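Long-range contact in glucuronan lyase A (PDB 2ZZJ), which is a calcium-binding beta-jelly-roll protein that probably cleaves beta-1,4-linked glucuronan within the chain, as a polysaccharide lyase: residues 64-76 against 224-236. Sequence-based numbering, arbitrary orientation.
Sequences RGEEQFYGFAFRL and VAVGTTFADVDPD
Phe-69 and Gly-227 form a hydrogen-bonded antiparallel pair, bonded both ways, Phe-69 N reaching Gly-227 O at 2.8 Å, nearly straight at 171°. Gly-71 and Ala-225 repeat the pattern two residues on, so strand 66-76 and the end of strand 216-227 run as sheet neighbours until residues 228-236 leave the sheet and turn back over it. The Phe-69 side chain fills this turn. Its CB touches Val-233 CG2 at 3.7 Å; CG lies under Thr-229 O; CD2 and CE2 meet Thr-228 O, CE2 at 3.3 Å; CD1 and CE1 meet Phe-230 N, CE1 also packs on Phe-230 CB, and Phe-69 CZ, at the tip, comes to 3.6 Å from Phe-230 N. With CG of Phe-69 anti to the carbonyl carbon (chi1 -75°), one ring face lies flat against the peptide between Thr-229 and Phe-230, Thr-229 C standing 3.4 Å above the plane of the Phe-69 ring. Were Phe-69 an alanine, the platform would be gone, which is likely to leave the Thr-229–Phe-230 peptide and the start of helix 230-233 poorly supported. A capping box holds the same turn: Thr-229 OG1 accepts from Asp-232 N, while Thr-229 N gives a weak bond to Asp-232 OD2. With no side chain at Gly-71, residues 233-235 come close, Gly-71 CA making a CA-H...O contact of 3.4 Å with Val-233 O. On the opposite sheet face, Tyr-70 and Val-226 lie side by side. Strand 66-76 sits between strands 216-227 and 152-160 in one sheet of the jelly roll, Phe-72 turned to strand 86-95 of the other, while Val-233 and Phe-230 also rest on Val-155 of strand 152-160.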
loop_
_atom_site.group_PDB
_atom_site.type_symbol
_atom_site.label_atom_id
_atom_site.label_comp_id
_atom_site.label_asym_id
_atom_site.label_seq_id
_atom_site.Cartn_x
_atom_site.Cartn_y
_atom_site.Cartn_z
ATOM N N ARG A 64 -9.398 11.979 7.865
ATOM C CA ARG A 64 -9.431 11.851 9.315
ATOM C C ARG A 64 -10.857 11.999 9.869
ATOM O O ARG A 64 -11.655 12.750 9.326
ATOM C CB ARG A 64 -8.493 12.901 9.885
ATOM C CG ARG A 64 -8.711 13.309 11.277
ATOM C CD ARG A 64 -8.648 14.815 11.246
ATOM N NE ARG A 64 -7.928 15.361 12.369
ATOM C CZ ARG A 64 -7.755 16.661 12.582
ATOM N NH1 ARG A 64 -8.245 17.562 11.743
ATOM N NH2 ARG A 64 -7.081 17.040 13.645
ATOM N N GLY A 65 -11.179 11.236 10.904
ATOM C CA GLY A 65 -12.518 11.251 11.499
ATOM C C GLY A 65 -13.489 10.202 10.995
ATOM O O GLY A 65 -14.702 10.308 11.231
ATOM N N GLU A 66 -12.969 9.185 10.304
ATOM C CA GLU A 66 -13.798 8.050 9.884
ATOM C C GLU A 66 -13.089 6.730 10.113
ATOM O O GLU A 66 -11.860 6.690 10.218
ATOM C CB GLU A 66 -14.171 8.186 8.425
ATOM C CG GLU A 66 -12.996 8.177 7.502
ATOM C CD GLU A 66 -13.381 8.434 6.078
ATOM O OE1 GLU A 66 -14.564 8.739 5.827
ATOM O OE2 GLU A 66 -12.515 8.333 5.189
ATOM N N GLU A 67 -13.878 5.663 10.225
ATOM C CA GLU A 67 -13.356 4.304 10.243
ATOM C C GLU A 67 -13.627 3.775 8.853
ATOM O O GLU A 67 -14.689 4.079 8.265
ATOM C CB GLU A 67 -14.099 3.430 11.268
ATOM C CG GLU A 67 -13.569 1.965 11.285
ATOM C CD GLU A 67 -14.566 0.917 11.836
ATOM O OE1 GLU A 67 -14.106 -0.047 12.493
ATOM O OE2 GLU A 67 -15.790 1.036 11.618
ATOM N N GLN A 68 -12.664 3.024 8.304
ATOM C CA GLN A 68 -12.875 2.338 7.019
ATOM C C GLN A 68 -12.223 0.955 7.069
ATOM O O GLN A 68 -11.271 0.753 7.821
ATOM C CB GLN A 68 -12.247 3.145 5.896
ATOM C CG GLN A 68 -12.909 4.529 5.597
ATOM C CD GLN A 68 -14.212 4.399 4.814
ATOM O OE1 GLN A 68 -14.221 4.355 3.581
ATOM N NE2 GLN A 68 -15.316 4.362 5.530
ATOM N N PHE A 69 -12.727 0.027 6.246
ATOM C CA PHE A 69 -12.051 -1.249 5.990
ATOM C C PHE A 69 -11.481 -1.184 4.564
ATOM O O PHE A 69 -12.090 -0.583 3.655
ATOM C CB PHE A 69 -13.037 -2.420 6.055
ATOM C CG PHE A 69 -13.475 -2.800 7.470
ATOM C CD1 PHE A 69 -12.930 -3.908 8.112
ATOM C CD2 PHE A 69 -14.441 -2.049 8.141
ATOM C CE1 PHE A 69 -13.362 -4.278 9.383
ATOM C CE2 PHE A 69 -14.873 -2.419 9.424
ATOM C CZ PHE A 69 -14.327 -3.517 10.037
ATOM N N TYR A 70 -10.329 -1.826 4.372
ATOM C CA TYR A 70 -9.687 -1.955 3.055
ATOM C C TYR A 70 -9.297 -3.422 2.888
ATOM O O TYR A 70 -8.816 -4.040 3.837
ATOM C CB TYR A 70 -8.395 -1.121 3.021
ATOM C CG TYR A 70 -8.670 0.323 3.376
ATOM C CD1 TYR A 70 -8.979 1.269 2.375
ATOM C CD2 TYR A 70 -8.706 0.733 4.709
ATOM C CE1 TYR A 70 -9.283 2.614 2.725
ATOM C CE2 TYR A 70 -9.017 2.063 5.046
ATOM C CZ TYR A 70 -9.277 2.975 4.047
ATOM O OH TYR A 70 -9.577 4.270 4.381
ATOM N N GLY A 71 -9.466 -3.968 1.691
ATOM C CA GLY A 71 -9.089 -5.360 1.430
ATOM C C GLY A 71 -8.430 -5.419 0.054
ATOM O O GLY A 71 -8.822 -4.676 -0.871
ATOM N N PHE A 72 -7.447 -6.288 -0.106
ATOM C CA PHE A 72 -6.919 -6.598 -1.454
ATOM C C PHE A 72 -6.231 -7.927 -1.438
ATOM O O PHE A 72 -5.815 -8.418 -0.355
ATOM C CB PHE A 72 -5.988 -5.532 -1.998
ATOM C CG PHE A 72 -4.754 -5.295 -1.149
ATOM C CD1 PHE A 72 -3.537 -5.854 -1.518
ATOM C CD2 PHE A 72 -4.828 -4.506 0.006
ATOM C CE1 PHE A 72 -2.364 -5.630 -0.735
ATOM C CE2 PHE A 72 -3.686 -4.280 0.794
ATOM C CZ PHE A 72 -2.461 -4.845 0.425
ATOM N N ALA A 73 -6.151 -8.535 -2.622
ATOM C CA ALA A 73 -5.320 -9.719 -2.737
ATOM C C ALA A 73 -4.052 -9.350 -3.493
ATOM O O ALA A 73 -4.091 -8.521 -4.404
ATOM C CB ALA A 73 -6.072 -10.830 -3.468
ATOM N N PHE A 74 -2.935 -9.959 -3.136
ATOM C CA PHE A 74 -1.675 -9.761 -3.885
ATOM C C PHE A 74 -0.865 -11.048 -3.944
ATOM O O PHE A 74 -1.077 -11.956 -3.144
ATOM C CB PHE A 74 -0.829 -8.613 -3.304
ATOM C CG PHE A 74 -0.038 -9.007 -2.079
ATOM C CD1 PHE A 74 1.283 -9.433 -2.196
ATOM C CD2 PHE A 74 -0.657 -9.015 -0.811
ATOM C CE1 PHE A 74 2.030 -9.831 -1.045
ATOM C CE2 PHE A 74 0.076 -9.425 0.360
ATOM C CZ PHE A 74 1.406 -9.826 0.218
ATOM N N ARG A 75 0.066 -11.096 -4.893
ATOM C CA ARG A 75 0.845 -12.283 -5.157
ATOM C C ARG A 75 2.213 -11.848 -5.650
ATOM O O ARG A 75 2.320 -11.063 -6.593
ATOM C CB ARG A 75 0.149 -13.101 -6.241
ATOM C CG ARG A 75 0.890 -14.393 -6.604
ATOM C CD ARG A 75 0.237 -14.982 -7.833
ATOM N NE ARG A 75 0.795 -16.286 -8.193
ATOM C CZ ARG A 75 1.857 -16.447 -8.973
ATOM N NH1 ARG A 75 2.493 -15.403 -9.450
ATOM N NH2 ARG A 75 2.281 -17.672 -9.284
ATOM N N LEU A 76 3.267 -12.347 -4.999
ATOM C CA LEU A 76 4.607 -12.145 -5.533
ATOM C C LEU A 76 4.884 -13.211 -6.578
ATOM O O LEU A 76 4.358 -14.330 -6.490
ATOM C CB LEU A 76 5.650 -12.291 -4.446
ATOM C CG LEU A 76 5.456 -11.464 -3.167
ATOM C CD1 LEU A 76 6.547 -11.758 -2.125
ATOM C CD2 LEU A 76 5.419 -9.970 -3.503
ATOM N N VAL A 224 -9.860 -5.732 -4.936
ATOM C CA VAL A 224 -9.610 -4.597 -4.044
ATOM C C VAL A 224 -10.941 -3.961 -3.683
ATOM O O VAL A 224 -11.823 -3.825 -4.559
ATOM C CB VAL A 224 -8.699 -3.523 -4.718
ATOM C CG1 VAL A 224 -8.289 -2.429 -3.694
ATOM C CG2 VAL A 224 -7.426 -4.172 -5.336
ATOM N N ALA A 225 -11.097 -3.563 -2.419
ATOM C CA ALA A 225 -12.364 -2.993 -1.945
ATOM C C ALA A 225 -12.123 -2.039 -0.787
ATOM O O ALA A 225 -11.150 -2.225 -0.006
ATOM C CB ALA A 225 -13.355 -4.111 -1.494
ATOM N N VAL A 226 -13.022 -1.038 -0.686
ATOM C CA VAL A 226 -13.072 -0.139 0.463
ATOM C C VAL A 226 -14.523 -0.157 0.919
ATOM O O VAL A 226 -15.436 -0.129 0.083
ATOM C CB VAL A 226 -12.641 1.335 0.121
ATOM C CG1 VAL A 226 -12.621 2.181 1.416
ATOM C CG2 VAL A 226 -11.262 1.359 -0.587
ATOM N N GLY A 227 -14.742 -0.248 2.222
ATOM C CA GLY A 227 -16.103 -0.337 2.742
ATOM C C GLY A 227 -16.163 -0.147 4.231
ATOM O O GLY A 227 -15.181 0.273 4.860
ATOM N N THR A 228 -17.318 -0.477 4.803
ATOM C CA THR A 228 -17.576 -0.163 6.208
ATOM C C THR A 228 -17.629 -1.380 7.109
ATOM O O THR A 228 -17.736 -1.238 8.318
ATOM C CB THR A 228 -18.870 0.676 6.385
ATOM O OG1 THR A 228 -19.980 -0.070 5.925
ATOM C CG2 THR A 228 -18.787 1.961 5.552
ATOM N N THR A 229 -17.528 -2.574 6.523
ATOM C CA THR A 229 -17.468 -3.824 7.310
ATOM C C THR A 229 -16.328 -4.703 6.796
ATOM O O THR A 229 -15.840 -4.491 5.678
ATOM C CB THR A 229 -18.807 -4.600 7.257
ATOM O OG1 THR A 229 -19.012 -5.190 5.957
ATOM C CG2 THR A 229 -19.985 -3.648 7.567
ATOM N N PHE A 230 -15.925 -5.690 7.597
ATOM C CA PHE A 230 -14.948 -6.687 7.150
ATOM C C PHE A 230 -15.453 -7.446 5.916
ATOM O O PHE A 230 -14.715 -7.606 4.911
ATOM C CB PHE A 230 -14.678 -7.668 8.327
ATOM C CG PHE A 230 -13.604 -8.690 8.044
ATOM C CD1 PHE A 230 -12.289 -8.491 8.459
ATOM C CD2 PHE A 230 -13.921 -9.884 7.383
ATOM C CE1 PHE A 230 -11.285 -9.457 8.169
ATOM C CE2 PHE A 230 -12.942 -10.864 7.121
ATOM C CZ PHE A 230 -11.602 -10.634 7.503
ATOM N N ALA A 231 -16.697 -7.951 5.976
ATOM C CA ALA A 231 -17.230 -8.733 4.847
ATOM C C ALA A 231 -17.268 -7.909 3.546
ATOM O O ALA A 231 -17.168 -8.483 2.460
ATOM C CB ALA A 231 -18.635 -9.292 5.153
ATOM N N ASP A 232 -17.460 -6.592 3.655
ATOM C CA ASP A 232 -17.458 -5.752 2.444
ATOM C C ASP A 232 -16.145 -5.877 1.668
ATOM O O ASP A 232 -16.140 -5.859 0.433
ATOM C CB ASP A 232 -17.628 -4.278 2.785
ATOM C CG ASP A 232 -19.036 -3.906 3.066
ATOM O OD1 ASP A 232 -19.948 -4.516 2.485
ATOM O OD2 ASP A 232 -19.216 -2.943 3.813
ATOM N N VAL A 233 -15.038 -6.012 2.393
ATOM C CA VAL A 233 -13.705 -5.940 1.754
ATOM C C VAL A 233 -12.885 -7.213 1.753
ATOM O O VAL A 233 -11.840 -7.266 1.126
ATOM C CB VAL A 233 -12.839 -4.787 2.329
ATOM C CG1 VAL A 233 -13.638 -3.507 2.382
ATOM C CG2 VAL A 233 -12.255 -5.128 3.725
ATOM N N ASP A 234 -13.325 -8.221 2.508
ATOM C CA ASP A 234 -12.571 -9.475 2.620
ATOM C C ASP A 234 -12.503 -10.198 1.273
ATOM O O ASP A 234 -13.528 -10.642 0.733
ATOM C CB ASP A 234 -13.252 -10.373 3.688
ATOM C CG ASP A 234 -12.611 -11.743 3.799
ATOM O OD1 ASP A 234 -11.494 -11.939 3.270
ATOM O OD2 ASP A 234 -13.240 -12.616 4.437
ATOM N N PRO A 235 -11.302 -10.306 0.680
ATOM C CA PRO A 235 -11.278 -10.994 -0.632
ATOM C C PRO A 235 -11.769 -12.439 -0.609
ATOM O O PRO A 235 -12.098 -12.991 -1.668
ATOM C CB PRO A 235 -9.789 -11.007 -1.010
ATOM C CG PRO A 235 -9.154 -9.841 -0.176
ATOM C CD PRO A 235 -9.964 -9.838 1.114
ATOM N N ASP A 236 -11.794 -13.037 0.574
ATOM C CA ASP A 236 -12.111 -14.461 0.764
ATOM C C ASP A 236 -13.597 -14.768 0.936
ATOM O O ASP A 236 -13.988 -15.913 1.233
ATOM C CB ASP A 236 -11.333 -15.004 1.968
ATOM C CG ASP A 236 -9.878 -15.300 1.630
ATOM O OD1 ASP A 236 -9.586 -15.671 0.474
ATOM O OD2 ASP A 236 -9.011 -15.151 2.520
HETATM O O HOH W 1 -16.764 1.459 9.190
#